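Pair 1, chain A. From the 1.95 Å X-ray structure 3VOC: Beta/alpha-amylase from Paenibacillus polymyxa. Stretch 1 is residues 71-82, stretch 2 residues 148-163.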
# COMPACT_ATOMS: atom_id res chain seq x y z
N GLY A 71 19.81 19.29 3.16
CA GLY A 71 20.15 18.68 4.43
C GLY A 71 19.11 17.69 4.95
O GLY A 71 19.13 17.35 6.12
N LEU A 72 18.21 17.24 4.08
CA LEU A 72 17.20 16.25 4.43
C LEU A 72 17.61 14.82 4.06
O LEU A 72 18.43 14.62 3.15
CB LEU A 72 15.88 16.58 3.74
CG LEU A 72 15.25 17.89 4.21
CD1 LEU A 72 14.31 18.48 3.15
CD2 LEU A 72 14.53 17.66 5.54
N LYS A 73 17.03 13.85 4.76
CA LYS A 73 17.08 12.46 4.32
C LYS A 73 16.07 12.20 3.21
O LYS A 73 15.10 12.96 3.04
CB LYS A 73 16.79 11.49 5.48
CG LYS A 73 17.78 11.56 6.63
CD LYS A 73 19.20 11.74 6.17
CE LYS A 73 20.15 11.81 7.37
NZ LYS A 73 20.24 10.46 7.97
N TRP A 74 16.31 11.13 2.46
CA TRP A 74 15.42 10.73 1.35
C TRP A 74 14.89 9.32 1.54
O TRP A 74 15.66 8.38 1.68
CB TRP A 74 16.15 10.81 0.01
CG TRP A 74 15.22 10.70 -1.20
CD1 TRP A 74 14.06 11.42 -1.41
CD2 TRP A 74 15.39 9.86 -2.35
NE1 TRP A 74 13.51 11.06 -2.62
CE2 TRP A 74 14.30 10.12 -3.22
CE3 TRP A 74 16.36 8.92 -2.74
CZ2 TRP A 74 14.15 9.46 -4.45
CZ3 TRP A 74 16.21 8.27 -3.97
CH2 TRP A 74 15.11 8.53 -4.81
N VAL A 75 13.56 9.16 1.52
CA VAL A 75 12.96 7.83 1.67
C VAL A 75 12.23 7.48 0.39
O VAL A 75 11.11 7.96 0.15
CB VAL A 75 12.03 7.73 2.89
CG1 VAL A 75 11.34 6.33 2.94
CG2 VAL A 75 12.82 8.00 4.18
N PRO A 76 12.86 6.67 -0.46
CA PRO A 76 12.23 6.30 -1.72
C PRO A 76 11.17 5.22 -1.53
O PRO A 76 11.36 4.31 -0.72
CB PRO A 76 13.41 5.76 -2.53
CG PRO A 76 14.27 5.11 -1.49
CD PRO A 76 14.18 6.03 -0.29
N ILE A 77 10.05 5.36 -2.24
CA ILE A 77 9.06 4.31 -2.35
C ILE A 77 9.27 3.76 -3.76
O ILE A 77 9.14 4.50 -4.73
CB ILE A 77 7.61 4.86 -2.23
CG1 ILE A 77 7.44 5.66 -0.92
CG2 ILE A 77 6.60 3.69 -2.33
CD1 ILE A 77 6.26 6.69 -0.92
N ILE A 78 9.60 2.48 -3.88
CA ILE A 78 9.73 1.89 -5.21
C ILE A 78 8.31 1.59 -5.75
O ILE A 78 7.70 0.56 -5.45
CB ILE A 78 10.64 0.65 -5.22
CG1 ILE A 78 11.96 0.94 -4.48
CG2 ILE A 78 10.87 0.17 -6.68
CD1 ILE A 78 12.75 2.17 -5.02
N SER A 79 7.78 2.54 -6.51
CA SER A 79 6.35 2.57 -6.79
C SER A 79 5.99 1.83 -8.07
O SER A 79 5.89 2.44 -9.14
CB SER A 79 5.87 4.02 -6.84
OG SER A 79 6.04 4.60 -5.57
N THR A 80 5.84 0.51 -7.93
CA THR A 80 5.46 -0.41 -9.00
C THR A 80 3.92 -0.42 -9.13
O THR A 80 3.26 -1.48 -9.16
CB THR A 80 5.96 -1.81 -8.66
OG1 THR A 80 5.61 -2.11 -7.31
CG2 THR A 80 7.50 -1.89 -8.79
N HIS A 81 3.34 0.78 -9.17
CA HIS A 81 1.91 0.90 -9.39
C HIS A 81 1.64 2.09 -10.29
O HIS A 81 2.53 2.92 -10.52
CB HIS A 81 1.13 0.98 -8.06
CG HIS A 81 1.55 2.11 -7.17
ND1 HIS A 81 2.62 2.02 -6.31
CD2 HIS A 81 1.01 3.33 -6.97
CE1 HIS A 81 2.73 3.15 -5.63
NE2 HIS A 81 1.77 3.97 -6.02
N LYS A 82 0.42 2.15 -10.82
CA LYS A 82 0.01 3.19 -11.74
C LYS A 82 -0.51 4.39 -10.97
O LYS A 82 -1.12 4.22 -9.91
CB LYS A 82 -1.08 2.63 -12.68
CG LYS A 82 -1.90 3.68 -13.44
CD LYS A 82 -2.64 3.06 -14.64
CE LYS A 82 -3.75 2.11 -14.23
NZ LYS A 82 -4.57 1.71 -15.43
N LYS A 148 23.89 6.26 -0.22
CA LYS A 148 23.58 5.44 0.96
C LYS A 148 23.37 6.26 2.25
O LYS A 148 22.41 6.05 2.99
CB LYS A 148 24.64 4.34 1.13
CG LYS A 148 24.69 3.70 2.49
CD LYS A 148 25.93 2.84 2.63
CE LYS A 148 26.01 2.28 4.05
NZ LYS A 148 25.23 1.03 4.16
N SER A 149 24.24 7.25 2.48
CA SER A 149 24.17 8.03 3.71
C SER A 149 22.89 8.88 3.87
O SER A 149 22.57 9.29 4.98
CB SER A 149 25.37 8.95 3.86
OG SER A 149 25.26 10.07 2.99
N ILE A 150 22.19 9.16 2.78
CA ILE A 150 20.96 9.96 2.92
C ILE A 150 19.66 9.15 2.95
O ILE A 150 18.59 9.72 3.16
CB ILE A 150 20.88 11.10 1.88
CG1 ILE A 150 20.49 10.54 0.50
CG2 ILE A 150 22.20 11.92 1.87
CD1 ILE A 150 19.93 11.60 -0.46
N ILE A 151 19.76 7.84 2.72
CA ILE A 151 18.57 6.97 2.67
C ILE A 151 18.47 6.17 3.97
O ILE A 151 19.25 5.24 4.20
CB ILE A 151 18.59 6.04 1.43
CG1 ILE A 151 18.56 6.87 0.14
CG2 ILE A 151 17.41 5.05 1.46
CD1 ILE A 151 18.74 6.05 -1.13
N PRO A 152 17.53 6.54 4.86
CA PRO A 152 17.44 5.87 6.16
C PRO A 152 16.47 4.69 6.18
O PRO A 152 16.44 3.94 7.16
CB PRO A 152 16.90 6.97 7.06
CG PRO A 152 16.00 7.77 6.16
CD PRO A 152 16.62 7.70 4.77
N LYS A 153 15.71 4.53 5.11
CA LYS A 153 14.60 3.58 5.07
C LYS A 153 14.13 3.51 3.63
O LYS A 153 14.24 4.50 2.88
CB LYS A 153 13.47 4.07 6.00
CG LYS A 153 12.29 3.13 6.13
CD LYS A 153 11.63 3.28 7.49
CE LYS A 153 10.92 1.97 7.87
NZ LYS A 153 10.46 1.94 9.29
N ILE A 154 13.64 2.35 3.21
CA ILE A 154 13.10 2.19 1.85
C ILE A 154 11.71 1.57 1.93
O ILE A 154 11.50 0.64 2.70
CB ILE A 154 14.01 1.28 0.98
CG1 ILE A 154 15.42 1.90 0.87
CG2 ILE A 154 13.39 1.05 -0.41
CD1 ILE A 154 16.51 0.98 0.28
N TYR A 155 10.76 2.09 1.12
CA TYR A 155 9.42 1.50 1.05
C TYR A 155 9.22 0.69 -0.22
O TYR A 155 9.77 1.03 -1.28
CB TYR A 155 8.31 2.57 1.19
CG TYR A 155 8.21 3.19 2.58
CD1 TYR A 155 8.34 2.41 3.74
CD2 TYR A 155 7.99 4.57 2.75
CE1 TYR A 155 8.28 2.98 5.03
CE2 TYR A 155 7.91 5.14 4.03
CZ TYR A 155 8.05 4.34 5.17
OH TYR A 155 7.98 4.91 6.45
N LEU A 156 8.43 -0.38 -0.11
CA LEU A 156 8.01 -1.15 -1.27
C LEU A 156 6.56 -0.83 -1.55
O LEU A 156 5.83 -0.44 -0.62
CB LEU A 156 8.15 -2.64 -1.00
CG LEU A 156 9.52 -3.10 -0.52
CD1 LEU A 156 9.51 -4.61 -0.35
CD2 LEU A 156 10.66 -2.63 -1.46
N SER A 157 6.13 -1.02 -2.80
CA SER A 157 4.73 -0.95 -3.18
C SER A 157 4.17 -2.37 -3.34
O SER A 157 4.59 -3.14 -4.23
CB SER A 157 4.58 -0.16 -4.48
OG SER A 157 3.26 -0.27 -4.98
N GLY A 158 3.23 -2.73 -2.48
CA GLY A 158 2.63 -4.07 -2.49
C GLY A 158 1.43 -4.21 -3.42
O GLY A 158 0.86 -5.29 -3.52
N GLY A 159 1.05 -3.13 -4.08
CA GLY A 159 -0.10 -3.15 -4.99
C GLY A 159 -0.63 -1.75 -5.29
O GLY A 159 0.11 -0.76 -5.16
N PRO A 160 -1.91 -1.66 -5.71
CA PRO A 160 -2.51 -0.38 -6.10
C PRO A 160 -2.28 0.69 -5.05
O PRO A 160 -2.35 0.42 -3.84
CB PRO A 160 -4.00 -0.71 -6.21
CG PRO A 160 -4.03 -2.23 -6.53
CD PRO A 160 -2.88 -2.78 -5.76
N SER A 161 -2.00 1.90 -5.53
CA SER A 161 -1.73 3.05 -4.65
C SER A 161 -0.64 2.82 -3.61
O SER A 161 -0.65 3.44 -2.54
CB SER A 161 -3.03 3.55 -3.99
OG SER A 161 -3.90 4.09 -4.97
N GLY A 162 0.32 1.95 -3.91
CA GLY A 162 1.41 1.66 -2.99
C GLY A 162 1.02 0.84 -1.77
O GLY A 162 1.76 0.81 -0.78
N GLU A 163 -0.11 0.14 -1.84
CA GLU A 163 -0.64 -0.60 -0.71
C GLU A 163 -0.74 -2.08 -1.01
O GLU A 163 -1.10 -2.47 -2.12
CB GLU A 163 -2.02 -0.05 -0.35
CG GLU A 163 -1.95 1.41 0.10
CD GLU A 163 -3.34 2.03 0.32
OE1 GLU A 163 -4.35 1.51 -0.21
OE2 GLU A 163 -3.40 3.03 1.05
O HOH W 1 20.65 7.83 6.85
O HOH W 2 7.68 -2.26 -5.12
O HOH W 3 2.89 -2.46 -6.66
O HOH W 4 -2.33 2.38 -8.20
O HOH W 5 -2.33 5.83 -7.10

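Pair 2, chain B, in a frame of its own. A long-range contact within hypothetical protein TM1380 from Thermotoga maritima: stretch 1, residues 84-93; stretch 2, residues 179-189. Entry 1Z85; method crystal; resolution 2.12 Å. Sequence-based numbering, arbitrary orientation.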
# COMPACT_ATOMS: atom_id res chain seq x y z
N THR B 84 -22.44 -14.13 4.36
CA THR B 84 -22.55 -15.59 4.38
C THR B 84 -21.19 -16.24 4.25
O THR B 84 -20.94 -17.24 4.92
CB THR B 84 -23.42 -16.14 3.26
OG1 THR B 84 -24.22 -15.08 2.73
CG2 THR B 84 -24.30 -17.27 3.79
N GLU B 85 -20.30 -15.72 3.41
CA GLU B 85 -18.93 -16.24 3.40
C GLU B 85 -17.87 -15.24 3.88
O GLU B 85 -17.76 -14.11 3.43
CB GLU B 85 -18.63 -17.00 2.10
CG GLU B 85 -17.53 -16.54 1.20
CD GLU B 85 -17.50 -17.43 -0.05
OE1 GLU B 85 -17.77 -18.65 0.11
OE2 GLU B 85 -17.26 -16.92 -1.17
N LYS B 86 -17.13 -15.67 4.89
CA LYS B 86 -16.26 -14.77 5.62
C LYS B 86 -14.86 -14.82 5.03
O LYS B 86 -14.40 -15.86 4.56
CB LYS B 86 -16.19 -15.12 7.11
CG LYS B 86 -17.52 -15.40 7.81
CD LYS B 86 -17.91 -14.37 8.87
CE LYS B 86 -19.25 -14.75 9.55
NZ LYS B 86 -20.39 -14.92 8.59
N LEU B 87 -14.22 -13.65 5.06
CA LEU B 87 -12.79 -13.52 4.82
C LEU B 87 -12.10 -13.31 6.17
O LEU B 87 -12.38 -12.34 6.89
CB LEU B 87 -12.55 -12.36 3.87
CG LEU B 87 -11.07 -12.00 3.65
CD1 LEU B 87 -10.30 -13.16 3.05
CD2 LEU B 87 -10.97 -10.80 2.76
N SER B 88 -11.21 -14.21 6.53
CA SER B 88 -10.50 -14.16 7.81
C SER B 88 -9.00 -13.93 7.54
O SER B 88 -8.48 -14.43 6.54
CB SER B 88 -10.72 -15.46 8.62
OG SER B 88 -12.11 -15.69 8.81
N VAL B 89 -8.34 -13.18 8.41
CA VAL B 89 -6.91 -12.98 8.32
C VAL B 89 -6.27 -13.28 9.68
O VAL B 89 -6.75 -12.82 10.71
CB VAL B 89 -6.59 -11.53 7.88
CG1 VAL B 89 -5.14 -11.28 7.80
CG2 VAL B 89 -7.21 -11.22 6.45
N VAL B 90 -5.18 -14.03 9.66
CA VAL B 90 -4.34 -14.21 10.85
C VAL B 90 -3.24 -13.17 10.79
O VAL B 90 -2.43 -13.18 9.85
CB VAL B 90 -3.70 -15.57 10.90
CG1 VAL B 90 -2.78 -15.68 12.09
CG2 VAL B 90 -4.80 -16.63 10.95
N VAL B 91 -3.31 -12.22 11.74
CA VAL B 91 -2.34 -11.13 11.93
C VAL B 91 -1.32 -11.53 13.00
O VAL B 91 -1.68 -11.96 14.11
CB VAL B 91 -3.07 -9.84 12.32
CG1 VAL B 91 -2.09 -8.68 12.70
CG2 VAL B 91 -4.02 -9.41 11.17
N PRO B 92 -0.02 -11.48 12.65
CA PRO B 92 1.00 -11.78 13.63
C PRO B 92 1.07 -10.69 14.70
O PRO B 92 0.97 -9.50 14.38
CB PRO B 92 2.29 -11.82 12.81
CG PRO B 92 2.00 -11.00 11.58
CD PRO B 92 0.53 -11.14 11.32
N ILE B 93 1.18 -11.13 15.96
CA ILE B 93 1.45 -10.29 17.10
C ILE B 93 2.95 -9.96 17.07
O ILE B 93 3.78 -10.80 17.37
CB ILE B 93 1.06 -10.95 18.42
CG1 ILE B 93 -0.46 -11.13 18.48
CG2 ILE B 93 1.51 -10.12 19.57
CD1 ILE B 93 -0.93 -12.08 19.60
N GLU B 179 -11.73 -20.67 -4.09
CA GLU B 179 -13.06 -21.20 -3.80
C GLU B 179 -13.43 -21.20 -2.31
O GLU B 179 -12.65 -21.62 -1.45
CB GLU B 179 -13.19 -22.65 -4.34
CG GLU B 179 -13.25 -22.75 -5.85
CD GLU B 179 -14.49 -22.11 -6.37
OE1 GLU B 179 -15.56 -22.77 -6.28
OE2 GLU B 179 -14.41 -20.93 -6.80
N GLY B 180 -14.65 -20.74 -2.04
CA GLY B 180 -15.25 -20.80 -0.72
C GLY B 180 -14.66 -19.77 0.22
O GLY B 180 -13.91 -18.88 -0.20
N SER B 181 -15.05 -19.88 1.49
CA SER B 181 -14.44 -19.18 2.63
C SER B 181 -12.89 -19.21 2.69
O SER B 181 -12.30 -20.29 2.65
CB SER B 181 -14.99 -19.81 3.91
OG SER B 181 -15.98 -18.99 4.46
N ILE B 182 -12.23 -18.06 2.83
CA ILE B 182 -10.74 -18.10 2.89
C ILE B 182 -10.20 -17.48 4.15
O ILE B 182 -10.74 -16.47 4.60
CB ILE B 182 -9.97 -17.60 1.57
CG1 ILE B 182 -9.43 -16.21 1.71
CG2 ILE B 182 -10.82 -17.66 0.30
N THR B 183 -9.21 -18.18 4.76
CA THR B 183 -8.31 -17.61 5.74
C THR B 183 -6.96 -17.28 5.11
O THR B 183 -6.37 -18.13 4.46
CB THR B 183 -8.09 -18.63 6.91
OG1 THR B 183 -9.36 -18.93 7.47
CG2 THR B 183 -7.22 -18.06 8.00
N VAL B 184 -6.51 -16.02 5.26
CA VAL B 184 -5.17 -15.62 4.87
C VAL B 184 -4.31 -15.50 6.12
O VAL B 184 -4.71 -14.84 7.05
CB VAL B 184 -5.15 -14.23 4.19
CG1 VAL B 184 -3.78 -13.96 3.62
CG2 VAL B 184 -6.23 -14.13 3.08
N VAL B 185 -3.15 -16.14 6.10
CA VAL B 185 -2.21 -16.20 7.22
C VAL B 185 -1.04 -15.32 6.82
O VAL B 185 -0.26 -15.70 5.96
CB VAL B 185 -1.70 -17.68 7.46
CG1 VAL B 185 -0.62 -17.78 8.54
CG2 VAL B 185 -2.83 -18.58 7.83
N VAL B 186 -0.99 -14.09 7.34
CA VAL B 186 0.19 -13.22 7.15
C VAL B 186 1.37 -13.68 8.07
O VAL B 186 1.25 -13.76 9.29
CB VAL B 186 -0.17 -11.76 7.49
CG1 VAL B 186 1.06 -10.87 7.33
CG2 VAL B 186 -1.35 -11.27 6.61
N GLY B 187 2.51 -13.92 7.48
CA GLY B 187 3.65 -14.43 8.24
C GLY B 187 4.33 -13.42 9.15
O GLY B 187 4.22 -12.19 8.95
N PRO B 188 5.05 -13.92 10.16
CA PRO B 188 5.73 -13.05 11.10
C PRO B 188 7.02 -12.40 10.54
O PRO B 188 7.63 -12.89 9.59
CB PRO B 188 6.06 -13.98 12.26
CG PRO B 188 6.27 -15.30 11.62
CD PRO B 188 5.29 -15.34 10.46
N GLU B 189 7.43 -11.29 11.14
CA GLU B 189 8.61 -10.57 10.69
C GLU B 189 9.91 -11.39 10.68
O GLU B 189 10.68 -11.30 9.74
CB GLU B 189 8.77 -9.30 11.51
CG GLU B 189 9.92 -8.41 11.07
CD GLU B 189 10.09 -7.17 11.92
OE1 GLU B 189 9.50 -7.07 13.02
OE2 GLU B 189 10.86 -6.30 11.45
O HOH W 6 -12.95 -17.21 6.63
O HOH W 7 -13.93 -15.59 2.00
O HOH W 8 -17.86 -18.40 6.24

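The sharpest difference lies at the C-terminal end of the two parallel strands, where pair 1 turns polar and pair 2 stays greasy. Ser A157 in pair 1 matches Val B186 in pair 2, and Thr A80 matches Pro B92. In pair 1 the side chain of Ser A157 points toward the other stretch, and its OG lies 2.7 Å from ND1 of His A81, a hydrogen bond in which either atom could be the donor. The same imidazole lies against a tight turn: CA of Gly A162 sits over the ring face; a CB here would stand only 3.2 Å from CE1 of His A81, and the residue's positive phi by itself also favours glycine. One water joins Thr A80 OG1 to Ser A157 OG, at 2.8 Å from each. In pair 2 the valine and proline simply pack, Pro B92 CD lying 3.9 Å from Val B186 CB; a proline ring, which has no amide hydrogen to satisfy, suits such an apolar spot.

Beneath this difference the backbones agree, superposing with an RMSD of 0.8 Å. In both pairs the strands run parallel, inclined by 20° in pair 1 and 17° in pair 2. Ile A77 bridges Tyr A155 where Val B89 bridges Val B184. Around this shared point the hydrogen bonds coincide: Tyr A155 N donates to Pro A76 O (2.9 Å) and Ile A78 N to Tyr A155 O (3.0 Å), as Val B184 N does to Ser B88 O (2.8 Å) and Val B90 N to Val B184 O (2.8 Å). The next rung separates them. Val B186 N reaches Val B90 O at 3.0 Å, whereas Ser A157 N to Ile A78 O is a weak bond of 3.5 Å, and a water bonds to both of these atoms.

One rung earlier, Ser B88 N donates to Ile B182 O at 3.0 Å. Its match, Pro A76, has no hydrogen to give, and Lys A153 O, the counterpart acceptor, is buried without a polar partner; the ring CD lies 3.5 Å from it instead. The proline ring also makes an apolar contact, CG lying 4.1 Å from Ile A154 CG1, where pair 2 has Ser B88 beside Thr B183, small polar residues suited to a partly exposed surface.

On the face carrying Ile A77 and Tyr A155, a broad ring fills space: Val A75 CG1 approaches Tyr A155 CE2 at 3.8 Å, and Ile A77 CG1 lies at the ring edge. Pair 2 reverses the sizes. The longer Leu B87, matching Val A75, extends CD1 to within 4.2 Å of CG2 of the compact Val B184.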